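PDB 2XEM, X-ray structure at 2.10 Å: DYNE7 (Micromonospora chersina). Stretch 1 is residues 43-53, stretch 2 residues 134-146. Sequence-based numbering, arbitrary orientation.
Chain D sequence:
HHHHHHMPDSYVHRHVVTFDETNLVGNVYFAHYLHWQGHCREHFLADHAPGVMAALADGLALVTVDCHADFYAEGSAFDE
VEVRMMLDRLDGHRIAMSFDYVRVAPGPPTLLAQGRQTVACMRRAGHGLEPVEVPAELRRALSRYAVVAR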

# COMPACT_ATOMS: atom_id res chain seq x y z
N HIS D 43 -10.65 2.68 13.71
CA HIS D 43 -11.97 2.05 13.88
C HIS D 43 -12.38 2.21 15.37
O HIS D 43 -13.53 2.54 15.65
CB HIS D 43 -11.91 0.58 13.42
CG HIS D 43 -13.23 -0.15 13.27
ND1 HIS D 43 -14.48 0.49 13.45
CD2 HIS D 43 -13.46 -1.46 12.99
CE1 HIS D 43 -15.40 -0.44 13.22
NE2 HIS D 43 -14.84 -1.63 12.95
N PHE D 44 -11.43 2.03 16.30
CA PHE D 44 -11.62 2.23 17.73
C PHE D 44 -12.14 3.63 18.04
O PHE D 44 -13.13 3.77 18.74
CB PHE D 44 -10.34 1.93 18.53
CG PHE D 44 -10.55 2.13 20.02
CD1 PHE D 44 -11.21 1.17 20.78
CD2 PHE D 44 -10.14 3.30 20.64
CE1 PHE D 44 -11.43 1.37 22.14
CE2 PHE D 44 -10.40 3.52 22.00
CZ PHE D 44 -11.03 2.55 22.74
N LEU D 45 -11.46 4.66 17.52
CA LEU D 45 -11.90 6.05 17.61
C LEU D 45 -13.30 6.27 17.06
O LEU D 45 -14.09 6.92 17.72
CB LEU D 45 -10.91 7.00 16.91
CG LEU D 45 -9.47 7.03 17.43
CD1 LEU D 45 -8.61 7.88 16.54
CD2 LEU D 45 -9.39 7.53 18.84
N ALA D 46 -13.63 5.73 15.86
CA ALA D 46 -14.98 5.88 15.28
C ALA D 46 -16.07 5.23 16.16
O ALA D 46 -17.17 5.78 16.30
CB ALA D 46 -15.02 5.34 13.85
N ASP D 47 -15.75 4.09 16.78
CA ASP D 47 -16.69 3.35 17.63
C ASP D 47 -16.84 3.95 19.02
O ASP D 47 -17.94 3.97 19.56
CB ASP D 47 -16.25 1.88 17.76
CG ASP D 47 -16.48 1.03 16.52
OD1 ASP D 47 -17.30 1.44 15.67
OD2 ASP D 47 -15.84 -0.03 16.41
N HIS D 48 -15.74 4.42 19.63
CA HIS D 48 -15.71 4.65 21.08
C HIS D 48 -15.24 6.03 21.49
O HIS D 48 -15.39 6.40 22.65
CB HIS D 48 -14.88 3.53 21.79
CG HIS D 48 -15.45 2.16 21.59
ND1 HIS D 48 -16.74 1.85 21.97
CD2 HIS D 48 -14.89 1.07 21.01
CE1 HIS D 48 -16.92 0.58 21.63
NE2 HIS D 48 -15.84 0.07 21.05
N ALA D 49 -14.65 6.78 20.57
CA ALA D 49 -14.18 8.14 20.84
C ALA D 49 -14.48 9.06 19.64
O ALA D 49 -13.55 9.69 19.12
CB ALA D 49 -12.69 8.12 21.20
N PRO D 50 -15.76 9.16 19.17
CA PRO D 50 -16.03 9.92 17.93
C PRO D 50 -15.67 11.41 17.98
O PRO D 50 -15.41 11.98 16.93
CB PRO D 50 -17.54 9.71 17.71
CG PRO D 50 -18.09 9.45 19.07
CD PRO D 50 -17.02 8.63 19.74
N GLY D 51 -15.69 12.02 19.16
CA GLY D 51 -15.27 13.41 19.35
C GLY D 51 -13.81 13.59 19.01
O GLY D 51 -13.44 14.60 18.39
N VAL D 52 -12.95 12.62 19.39
CA VAL D 52 -11.52 12.60 19.08
C VAL D 52 -11.32 12.44 17.56
O VAL D 52 -10.50 13.15 16.97
CB VAL D 52 -10.74 11.53 19.89
CG1 VAL D 52 -9.26 11.54 19.54
CG2 VAL D 52 -10.94 11.68 21.40
N MET D 53 -12.06 11.51 16.94
CA MET D 53 -12.10 11.28 15.49
C MET D 53 -12.31 12.60 14.72
O MET D 53 -11.58 12.87 13.77
CB MET D 53 -13.17 10.23 15.13
CG MET D 53 -13.60 10.23 13.68
SD MET D 53 -14.86 9.01 13.24
CE MET D 53 -16.35 9.77 13.95
N VAL D 134 -3.74 13.43 26.57
CA VAL D 134 -4.71 12.51 25.96
C VAL D 134 -6.13 13.08 26.22
O VAL D 134 -6.46 13.37 27.37
CB VAL D 134 -4.55 11.07 26.51
CG1 VAL D 134 -5.60 10.13 25.88
CG2 VAL D 134 -3.12 10.53 26.31
N PRO D 135 -6.97 13.31 25.18
CA PRO D 135 -8.35 13.79 25.45
C PRO D 135 -9.09 12.87 26.41
O PRO D 135 -8.91 11.65 26.34
CB PRO D 135 -9.00 13.82 24.05
CG PRO D 135 -7.83 13.96 23.09
CD PRO D 135 -6.72 13.15 23.73
N ALA D 136 -9.91 13.45 27.31
CA ALA D 136 -10.67 12.70 28.33
C ALA D 136 -11.48 11.55 27.72
O ALA D 136 -11.46 10.44 28.24
CB ALA D 136 -11.57 13.65 29.08
N GLU D 137 -12.13 11.81 26.56
CA GLU D 137 -12.97 10.85 25.86
C GLU D 137 -12.18 9.60 25.45
O GLU D 137 -12.69 8.48 25.58
CB GLU D 137 -13.59 11.51 24.63
CG GLU D 137 -14.55 10.62 23.88
CD GLU D 137 -15.08 11.18 22.57
OE1 GLU D 137 -16.15 10.71 22.13
OE2 GLU D 137 -14.45 12.09 21.99
N LEU D 138 -10.93 9.80 24.97
CA LEU D 138 -10.05 8.73 24.55
C LEU D 138 -9.52 7.95 25.77
O LEU D 138 -9.51 6.73 25.75
CB LEU D 138 -8.89 9.29 23.68
CG LEU D 138 -7.86 8.31 23.13
CD1 LEU D 138 -8.55 7.08 22.42
CD2 LEU D 138 -6.93 9.02 22.16
N ARG D 139 -9.08 8.66 26.83
CA ARG D 139 -8.68 8.05 28.11
C ARG D 139 -9.79 7.09 28.60
O ARG D 139 -9.53 5.91 28.86
CB ARG D 139 -8.43 9.16 29.17
CG ARG D 139 -7.71 8.66 30.42
CD ARG D 139 -8.16 9.37 31.69
NE ARG D 139 -7.67 8.73 32.92
CZ ARG D 139 -8.25 7.70 33.53
NH1 ARG D 139 -9.33 7.13 33.01
NH2 ARG D 139 -7.74 7.21 34.65
N ARG D 140 -11.02 7.62 28.68
CA ARG D 140 -12.25 6.94 29.05
C ARG D 140 -12.47 5.66 28.19
O ARG D 140 -12.70 4.58 28.71
CB ARG D 140 -13.40 7.95 28.87
CG ARG D 140 -14.60 7.74 29.72
CD ARG D 140 -15.42 9.02 29.86
NE ARG D 140 -16.05 9.46 28.61
CZ ARG D 140 -15.94 10.69 28.09
NH1 ARG D 140 -15.22 11.62 28.72
NH2 ARG D 140 -16.54 11.00 26.96
N ALA D 141 -12.37 5.80 26.88
CA ALA D 141 -12.61 4.71 25.92
C ALA D 141 -11.54 3.59 26.02
O ALA D 141 -11.88 2.40 26.11
CB ALA D 141 -12.68 5.28 24.50
N LEU D 142 -10.24 3.98 26.04
CA LEU D 142 -9.13 3.00 26.16
C LEU D 142 -9.11 2.26 27.50
O LEU D 142 -8.76 1.08 27.52
CB LEU D 142 -7.78 3.66 25.96
CG LEU D 142 -7.41 4.15 24.58
CD1 LEU D 142 -6.28 5.13 24.70
CD2 LEU D 142 -7.04 2.99 23.63
N SER D 143 -9.50 2.92 28.61
CA SER D 143 -9.46 2.31 29.94
C SER D 143 -10.39 1.11 30.07
O SER D 143 -10.17 0.25 30.91
CB SER D 143 -9.69 3.34 31.03
OG SER D 143 -8.63 4.28 30.97
N ARG D 144 -11.38 0.99 29.19
CA ARG D 144 -12.29 -0.18 29.17
C ARG D 144 -11.59 -1.45 28.66
O ARG D 144 -12.10 -2.55 28.87
CB ARG D 144 -13.55 0.12 28.35
CG ARG D 144 -14.37 1.28 28.92
CD ARG D 144 -15.81 1.31 28.44
NE ARG D 144 -15.92 1.44 26.99
CZ ARG D 144 -16.04 2.60 26.34
NH1 ARG D 144 -16.06 3.74 27.01
NH2 ARG D 144 -16.14 2.61 25.02
N TYR D 145 -10.43 -1.29 27.99
CA TYR D 145 -9.65 -2.40 27.43
C TYR D 145 -8.25 -2.50 28.05
O TYR D 145 -7.32 -2.95 27.37
CB TYR D 145 -9.57 -2.27 25.89
CG TYR D 145 -10.93 -2.17 25.24
CD1 TYR D 145 -11.69 -3.31 24.97
CD2 TYR D 145 -11.51 -0.93 24.98
CE1 TYR D 145 -12.95 -3.22 24.39
CE2 TYR D 145 -12.78 -0.84 24.41
CZ TYR D 145 -13.49 -1.98 24.10
OH TYR D 145 -14.73 -1.85 23.53
N ALA D 146 -8.10 -2.03 29.29
CA ALA D 146 -6.81 -2.08 30.00
C ALA D 146 -6.32 -3.50 30.28
O ALA D 146 -7.07 -4.35 30.79
CB ALA D 146 -6.86 -1.27 31.30
O HOH W 1 -17.65 4.75 24.09

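The start of a helix leaves backbone NH groups without partners in the preceding turn, and a carboxylate from a distant part of the chain can answer them. DYNE7 offers a worked example, in which that polar contact is set beside an apolar one. Helix 43-48 and helix 136-143 cross at 100°, their axes 10.5 Å apart at closest approach, and the backbones come near each other where the first helix gives out: the CA atoms of Ala49 and Leu138 lie 5.6 Å apart.

Along stretch 1, Phe44 comes first. Its chi1 is t, and its ring reaches helix 136-143 with its edge, placing CZ 3.6 Å from Ala141 CB and CE2 3.8 Å from Leu142 CD2. Its CE1 lies 3.4 Å from Tyr145 CE2, the two ring planes inclined at 80°. Leu45 points sideways from its CA, yet its end still reaches across, with CD2 3.7 Å from Leu138 CD1. All six residues are buried, so these apolar surfaces pack together away from water.

At His48 the contact turns more polar. The ring has ND1 3.2 Å from Arg144 NH2 and NE2 3.3 Å from Tyr145 OH, while a water joins the same two stretches by donating to His48 O (3.1 Å) and accepting from Arg144 NH2 (2.8 Å).

Ala49 leaves the helical conformation and occupies the N-cap position of the next helix, its small side chain facing Leu138 and Ala141. In the turn that follows, Pro50 has no NH, and the amides of Gly51 and Val52 face Glu137, whose extended side chain (chi1 and chi2 both t) delivers the carboxylate. Gly51 N donates to Glu137 OE1 (3.3 Å) and Val52 N to Glu137 OE2 (3.0 Å); both bonds are weak. Val52 N also donates weakly to Ala49 O, 3.0 Å away, so Glu137 OE2 is a second acceptor for it. Gly51 CA sits 3.1 Å from Glu137 OE2, and a CB there would clash with that oxygen.

Val52 closes the contact hydrophobically, its CG2 3.9 Å from both Pro135 CB and Leu138 CB.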